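Alpha-rhamnosidase (Dictyoglomus thermophilum, PDB 6I60) probably hydrolyses alpha-L-rhamnosides, releasing their terminal non-reducing alpha-L-rhamnose. Local coordinates at residues Ile534-Asp546 against Ile554-Ile566. Residues are numbered along the deposited sequence; the frame is centred on the assembly and turned at random.
Sequences IRDAQKENGSLSD and IYPGDPAWSTAYI. With AE3 (2-(2-ethoxyethoxy)ethanol), chain H.
S545 and Y555 bring their backbones together where the loop after helix 524-535 meets the loop leading into helix 559-562; a cis peptide precedes P556. I554 O accepts from D546 N (3.2 Å), in the carbonyl plane, and from S545 OG, tilted above it. The Y555 ring lies between K539 CD over one face and S545 CB over the other (3.8 Å to the centroid), while its hydroxyl donates to A537 O (2.8 Å) on a lone pair. A leucine in place of Y555 would probably leave A537 O without this donor and K539 and S545 without the flat ring between them. K539 runs on over its face, and NZ donates a hydrogen bond to AE3 O3 (3.1 Å). D546 OD1 takes D558 N (3.0 Å) on its syn lone pair; D558, the N-cap of helix 559-562, accepts from A560 N through OD1. D546 OD2 forms a salt bridge with K609 and a hydrogen bond with Y610. With CG2 anti to its backbone N, I534 lays this methyl over the Y565 face (3.7 Å to the centroid); Y565 OH is hydrogen-bonded to H585. The contact joins two inter-helix loops of the (alpha/alpha)6 barrel domain, where helix 586-599 packs against S543, P556 and S562, and helix 507-512 against I534 and A564.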
loop_
_atom_site.group_PDB
_atom_site.type_symbol
_atom_site.label_atom_id
_atom_site.label_comp_id
_atom_site.label_asym_id
_atom_site.label_seq_id
_atom_site.Cartn_x
_atom_site.Cartn_y
_atom_site.Cartn_z
ATOM N N ILE A 534 1.097 -6.440 11.827
ATOM C CA ILE A 534 0.923 -7.878 11.993
ATOM C C ILE A 534 1.730 -8.375 13.184
ATOM O O ILE A 534 1.282 -9.248 13.938
ATOM C CB ILE A 534 1.308 -8.609 10.694
ATOM C CG1 ILE A 534 0.407 -8.151 9.546
ATOM C CG2 ILE A 534 1.231 -10.115 10.876
ATOM C CD1 ILE A 534 1.139 -7.954 8.243
ATOM N N ARG A 535 2.928 -7.820 13.381
ATOM C CA ARG A 535 3.740 -8.190 14.535
ATOM C C ARG A 535 3.078 -7.755 15.837
ATOM O O ARG A 535 3.171 -8.456 16.852
ATOM C CB ARG A 535 5.135 -7.578 14.402
ATOM C CG ARG A 535 6.112 -7.994 15.486
ATOM C CD ARG A 535 7.096 -6.876 15.786
ATOM N NE ARG A 535 6.420 -5.625 16.123
ATOM C CZ ARG A 535 6.854 -4.420 15.767
ATOM N NH1 ARG A 535 7.970 -4.300 15.059
ATOM N NH2 ARG A 535 6.176 -3.335 16.120
ATOM N N ASP A 536 2.401 -6.606 15.825
ATOM C CA ASP A 536 1.719 -6.098 17.008
ATOM C C ASP A 536 0.422 -6.837 17.309
ATOM O O ASP A 536 -0.170 -6.607 18.370
ATOM C CB ASP A 536 1.427 -4.601 16.848
ATOM C CG ASP A 536 2.616 -3.730 17.217
ATOM O OD1 ASP A 536 2.446 -2.496 17.314
ATOM O OD2 ASP A 536 3.724 -4.278 17.407
ATOM N N ALA A 537 -0.038 -7.705 16.412
ATOM C CA ALA A 537 -1.252 -8.474 16.638
ATOM C C ALA A 537 -0.999 -9.971 16.714
ATOM O O ALA A 537 -1.957 -10.741 16.847
ATOM C CB ALA A 537 -2.282 -8.181 15.538
ATOM N N GLN A 538 0.256 -10.404 16.637
ATOM C CA GLN A 538 0.573 -11.822 16.741
ATOM C C GLN A 538 0.394 -12.284 18.182
ATOM O O GLN A 538 0.990 -11.715 19.103
ATOM C CB GLN A 538 1.999 -12.079 16.264
ATOM C CG GLN A 538 2.320 -13.545 16.037
ATOM C CD GLN A 538 3.652 -13.749 15.350
ATOM O OE1 GLN A 538 4.545 -12.905 15.436
ATOM N NE2 GLN A 538 3.794 -14.873 14.657
ATOM N N LYS A 539 -0.427 -13.313 18.376
ATOM C CA LYS A 539 -0.658 -13.854 19.706
ATOM C C LYS A 539 0.567 -14.634 20.183
ATOM O O LYS A 539 1.518 -14.876 19.434
ATOM C CB LYS A 539 -1.901 -14.743 19.711
ATOM C CG LYS A 539 -3.212 -13.973 19.780
ATOM C CD LYS A 539 -4.384 -14.893 20.090
ATOM C CE LYS A 539 -4.865 -14.711 21.521
ATOM N NZ LYS A 539 -5.810 -15.787 21.934
ATOM N N GLU A 540 0.532 -15.028 21.460
ATOM C CA GLU A 540 1.664 -15.735 22.050
ATOM C C GLU A 540 1.882 -17.098 21.404
ATOM O O GLU A 540 3.029 -17.537 21.263
ATOM C CB GLU A 540 1.462 -15.889 23.558
ATOM C CG GLU A 540 2.170 -14.829 24.388
ATOM C CD GLU A 540 1.306 -13.604 24.629
ATOM O OE1 GLU A 540 1.693 -12.758 25.464
ATOM O OE2 GLU A 540 0.240 -13.489 23.985
ATOM N N ASN A 541 0.808 -17.773 21.001
ATOM C CA ASN A 541 0.913 -19.058 20.321
ATOM C C ASN A 541 1.254 -18.921 18.843
ATOM O O ASN A 541 1.246 -19.927 18.127
ATOM C CB ASN A 541 -0.391 -19.845 20.476
ATOM C CG ASN A 541 -1.586 -19.112 19.901
ATOM O OD1 ASN A 541 -1.470 -17.980 19.434
ATOM N ND2 ASN A 541 -2.746 -19.756 19.935
ATOM N N GLY A 542 1.544 -17.711 18.373
ATOM C CA GLY A 542 1.859 -17.486 16.980
ATOM C C GLY A 542 0.673 -17.208 16.088
ATOM O O GLY A 542 0.851 -17.099 14.869
ATOM N N SER A 543 -0.527 -17.084 16.652
ATOM C CA SER A 543 -1.726 -16.872 15.856
ATOM C C SER A 543 -1.767 -15.452 15.297
ATOM O O SER A 543 -1.136 -14.527 15.816
ATOM C CB SER A 543 -2.979 -17.134 16.692
ATOM O OG SER A 543 -3.437 -18.464 16.524
ATOM N N LEU A 544 -2.533 -15.289 14.221
ATOM C CA LEU A 544 -2.730 -13.997 13.583
ATOM C C LEU A 544 -4.210 -13.793 13.301
ATOM O O LEU A 544 -4.952 -14.752 13.071
ATOM C CB LEU A 544 -1.928 -13.882 12.280
ATOM C CG LEU A 544 -0.406 -13.887 12.424
ATOM C CD1 LEU A 544 0.268 -13.963 11.062
ATOM C CD2 LEU A 544 0.045 -12.658 13.182
ATOM N N SER A 545 -4.634 -12.534 13.322
ATOM C CA SER A 545 -6.020 -12.184 13.053
ATOM C C SER A 545 -6.259 -12.058 11.552
ATOM O O SER A 545 -5.355 -11.718 10.784
ATOM C CB SER A 545 -6.395 -10.877 13.750
ATOM O OG SER A 545 -7.801 -10.745 13.863
ATOM N N ASP A 546 -7.498 -12.339 11.141
ATOM C CA ASP A 546 -7.842 -12.225 9.728
ATOM C C ASP A 546 -7.857 -10.772 9.269
ATOM O O ASP A 546 -7.667 -10.500 8.078
ATOM C CB ASP A 546 -9.191 -12.889 9.454
ATOM C CG ASP A 546 -9.067 -14.382 9.220
ATOM O OD1 ASP A 546 -7.982 -14.829 8.788
ATOM O OD2 ASP A 546 -10.050 -15.110 9.468
ATOM N N ILE A 554 -10.616 -11.656 15.028
ATOM C CA ILE A 554 -10.901 -12.932 14.373
ATOM C C ILE A 554 -9.645 -13.786 14.520
ATOM O O ILE A 554 -8.731 -13.744 13.692
ATOM C CB ILE A 554 -11.311 -12.765 12.909
ATOM C CG1 ILE A 554 -12.701 -12.136 12.823
ATOM C CG2 ILE A 554 -11.345 -14.111 12.201
ATOM C CD1 ILE A 554 -12.693 -10.690 12.413
ATOM N N TYR A 555 -9.591 -14.564 15.599
ATOM C CA TYR A 555 -8.494 -15.469 15.882
ATOM C C TYR A 555 -9.015 -16.893 16.024
ATOM O O TYR A 555 -10.063 -17.107 16.642
ATOM C CB TYR A 555 -7.766 -15.077 17.175
ATOM C CG TYR A 555 -6.949 -13.807 17.108
ATOM C CD1 TYR A 555 -7.502 -12.582 17.462
ATOM C CD2 TYR A 555 -5.615 -13.836 16.722
ATOM C CE1 TYR A 555 -6.753 -11.420 17.419
ATOM C CE2 TYR A 555 -4.857 -12.678 16.675
ATOM C CZ TYR A 555 -5.431 -11.474 17.026
ATOM O OH TYR A 555 -4.681 -10.319 16.980
ATOM N N PRO A 556 -8.316 -17.890 15.460
ATOM C CA PRO A 556 -7.122 -17.715 14.630
ATOM C C PRO A 556 -7.472 -17.378 13.187
ATOM O O PRO A 556 -8.650 -17.294 12.843
ATOM C CB PRO A 556 -6.436 -19.075 14.719
ATOM C CG PRO A 556 -7.555 -20.035 14.906
ATOM C CD PRO A 556 -8.627 -19.314 15.683
ATOM N N GLY A 557 -6.457 -17.201 12.350
ATOM C CA GLY A 557 -6.655 -16.776 10.980
ATOM C C GLY A 557 -6.660 -17.932 9.997
ATOM O O GLY A 557 -6.092 -18.991 10.251
ATOM N N ASP A 558 -7.327 -17.712 8.868
ATOM C CA ASP A 558 -7.279 -18.670 7.776
ATOM C C ASP A 558 -5.857 -18.742 7.223
ATOM O O ASP A 558 -5.189 -17.711 7.099
ATOM C CB ASP A 558 -8.259 -18.267 6.671
ATOM C CG ASP A 558 -8.464 -19.360 5.633
ATOM O OD1 ASP A 558 -7.549 -19.592 4.814
ATOM O OD2 ASP A 558 -9.547 -19.981 5.630
ATOM N N PRO A 559 -5.358 -19.939 6.907
ATOM C CA PRO A 559 -3.995 -20.031 6.354
ATOM C C PRO A 559 -3.807 -19.226 5.080
ATOM O O PRO A 559 -2.734 -18.647 4.872
ATOM C CB PRO A 559 -3.817 -21.536 6.119
ATOM C CG PRO A 559 -4.750 -22.178 7.092
ATOM C CD PRO A 559 -5.940 -21.266 7.174
ATOM N N ALA A 560 -4.829 -19.160 4.220
ATOM C CA ALA A 560 -4.747 -18.324 3.028
ATOM C C ALA A 560 -4.738 -16.840 3.367
ATOM O O ALA A 560 -4.342 -16.026 2.527
ATOM C CB ALA A 560 -5.909 -18.629 2.083
ATOM N N TRP A 561 -5.170 -16.476 4.573
ATOM C CA TRP A 561 -5.179 -15.093 5.028
ATOM C C TRP A 561 -3.928 -14.760 5.836
ATOM O O TRP A 561 -3.227 -13.790 5.531
ATOM C CB TRP A 561 -6.440 -14.831 5.863
ATOM C CG TRP A 561 -7.588 -14.252 5.085
ATOM C CD1 TRP A 561 -8.246 -13.086 5.348
ATOM C CD2 TRP A 561 -8.216 -14.814 3.926
ATOM N NE1 TRP A 561 -9.242 -12.885 4.424
ATOM C CE2 TRP A 561 -9.244 -13.931 3.538
ATOM C CE3 TRP A 561 -8.010 -15.977 3.176
ATOM C CZ2 TRP A 561 -10.061 -14.172 2.437
ATOM C CZ3 TRP A 561 -8.822 -16.214 2.083
ATOM C CH2 TRP A 561 -9.834 -15.317 1.724
ATOM N N SER A 562 -3.627 -15.567 6.855
ATOM C CA SER A 562 -2.495 -15.301 7.734
ATOM C C SER A 562 -1.152 -15.432 7.033
ATOM O O SER A 562 -0.134 -15.029 7.607
ATOM C CB SER A 562 -2.537 -16.241 8.939
ATOM O OG SER A 562 -3.675 -15.989 9.742
ATOM N N THR A 563 -1.118 -15.981 5.816
ATOM C CA THR A 563 0.127 -16.073 5.064
ATOM C C THR A 563 0.677 -14.710 4.664
ATOM O O THR A 563 1.803 -14.641 4.159
ATOM C CB THR A 563 -0.076 -16.924 3.811
ATOM O OG1 THR A 563 1.195 -17.217 3.218
ATOM C CG2 THR A 563 -0.940 -16.182 2.804
ATOM N N ALA A 564 -0.084 -13.633 4.878
ATOM C CA ALA A 564 0.365 -12.301 4.495
ATOM C C ALA A 564 1.589 -11.848 5.279
ATOM O O ALA A 564 2.300 -10.946 4.824
ATOM C CB ALA A 564 -0.770 -11.293 4.681
ATOM N N TYR A 565 1.850 -12.447 6.444
ATOM C CA TYR A 565 3.013 -12.051 7.232
ATOM C C TYR A 565 4.309 -12.414 6.518
ATOM O O TYR A 565 5.170 -11.554 6.300
ATOM C CB TYR A 565 2.958 -12.702 8.615
ATOM C CG TYR A 565 3.849 -12.034 9.642
ATOM C CD1 TYR A 565 4.376 -10.770 9.416
ATOM C CD2 TYR A 565 4.161 -12.670 10.837
ATOM C CE1 TYR A 565 5.188 -10.156 10.351
ATOM C CE2 TYR A 565 4.973 -12.064 11.778
ATOM C CZ TYR A 565 5.483 -10.807 11.529
ATOM O OH TYR A 565 6.292 -10.197 12.462
ATOM N N ILE A 566 4.466 -13.683 6.143
ATOM C CA ILE A 566 5.697 -14.103 5.482
ATOM C C ILE A 566 5.697 -13.713 4.007
ATOM O O ILE A 566 6.760 -13.445 3.435
ATOM C CB ILE A 566 5.910 -15.616 5.648
ATOM C CG1 ILE A 566 4.709 -16.380 5.104
ATOM C CG2 ILE A 566 6.122 -15.977 7.101
ATOM C CD1 ILE A 566 5.093 -17.491 4.185
HETATM C C2 AE3 H . -7.403 -11.884 21.278
HETATM O O2 AE3 H . -7.753 -13.252 21.255
HETATM C C3 AE3 H . -8.993 -13.526 21.874
HETATM C C4 AE3 H . -9.092 -15.018 22.124
HETATM O O3 AE3 H . -8.789 -15.706 20.928
HETATM C C5 AE3 H . -9.011 -17.100 21.014
HETATM C C6 AE3 H . -8.914 -17.708 19.629
HETATM O O4 AE3 H . -9.407 -19.040 19.667
HETATM O O HOH W 1 -3.555 -17.570 12.487
HETATM O O HOH W 2 -4.956 -13.690 9.208
#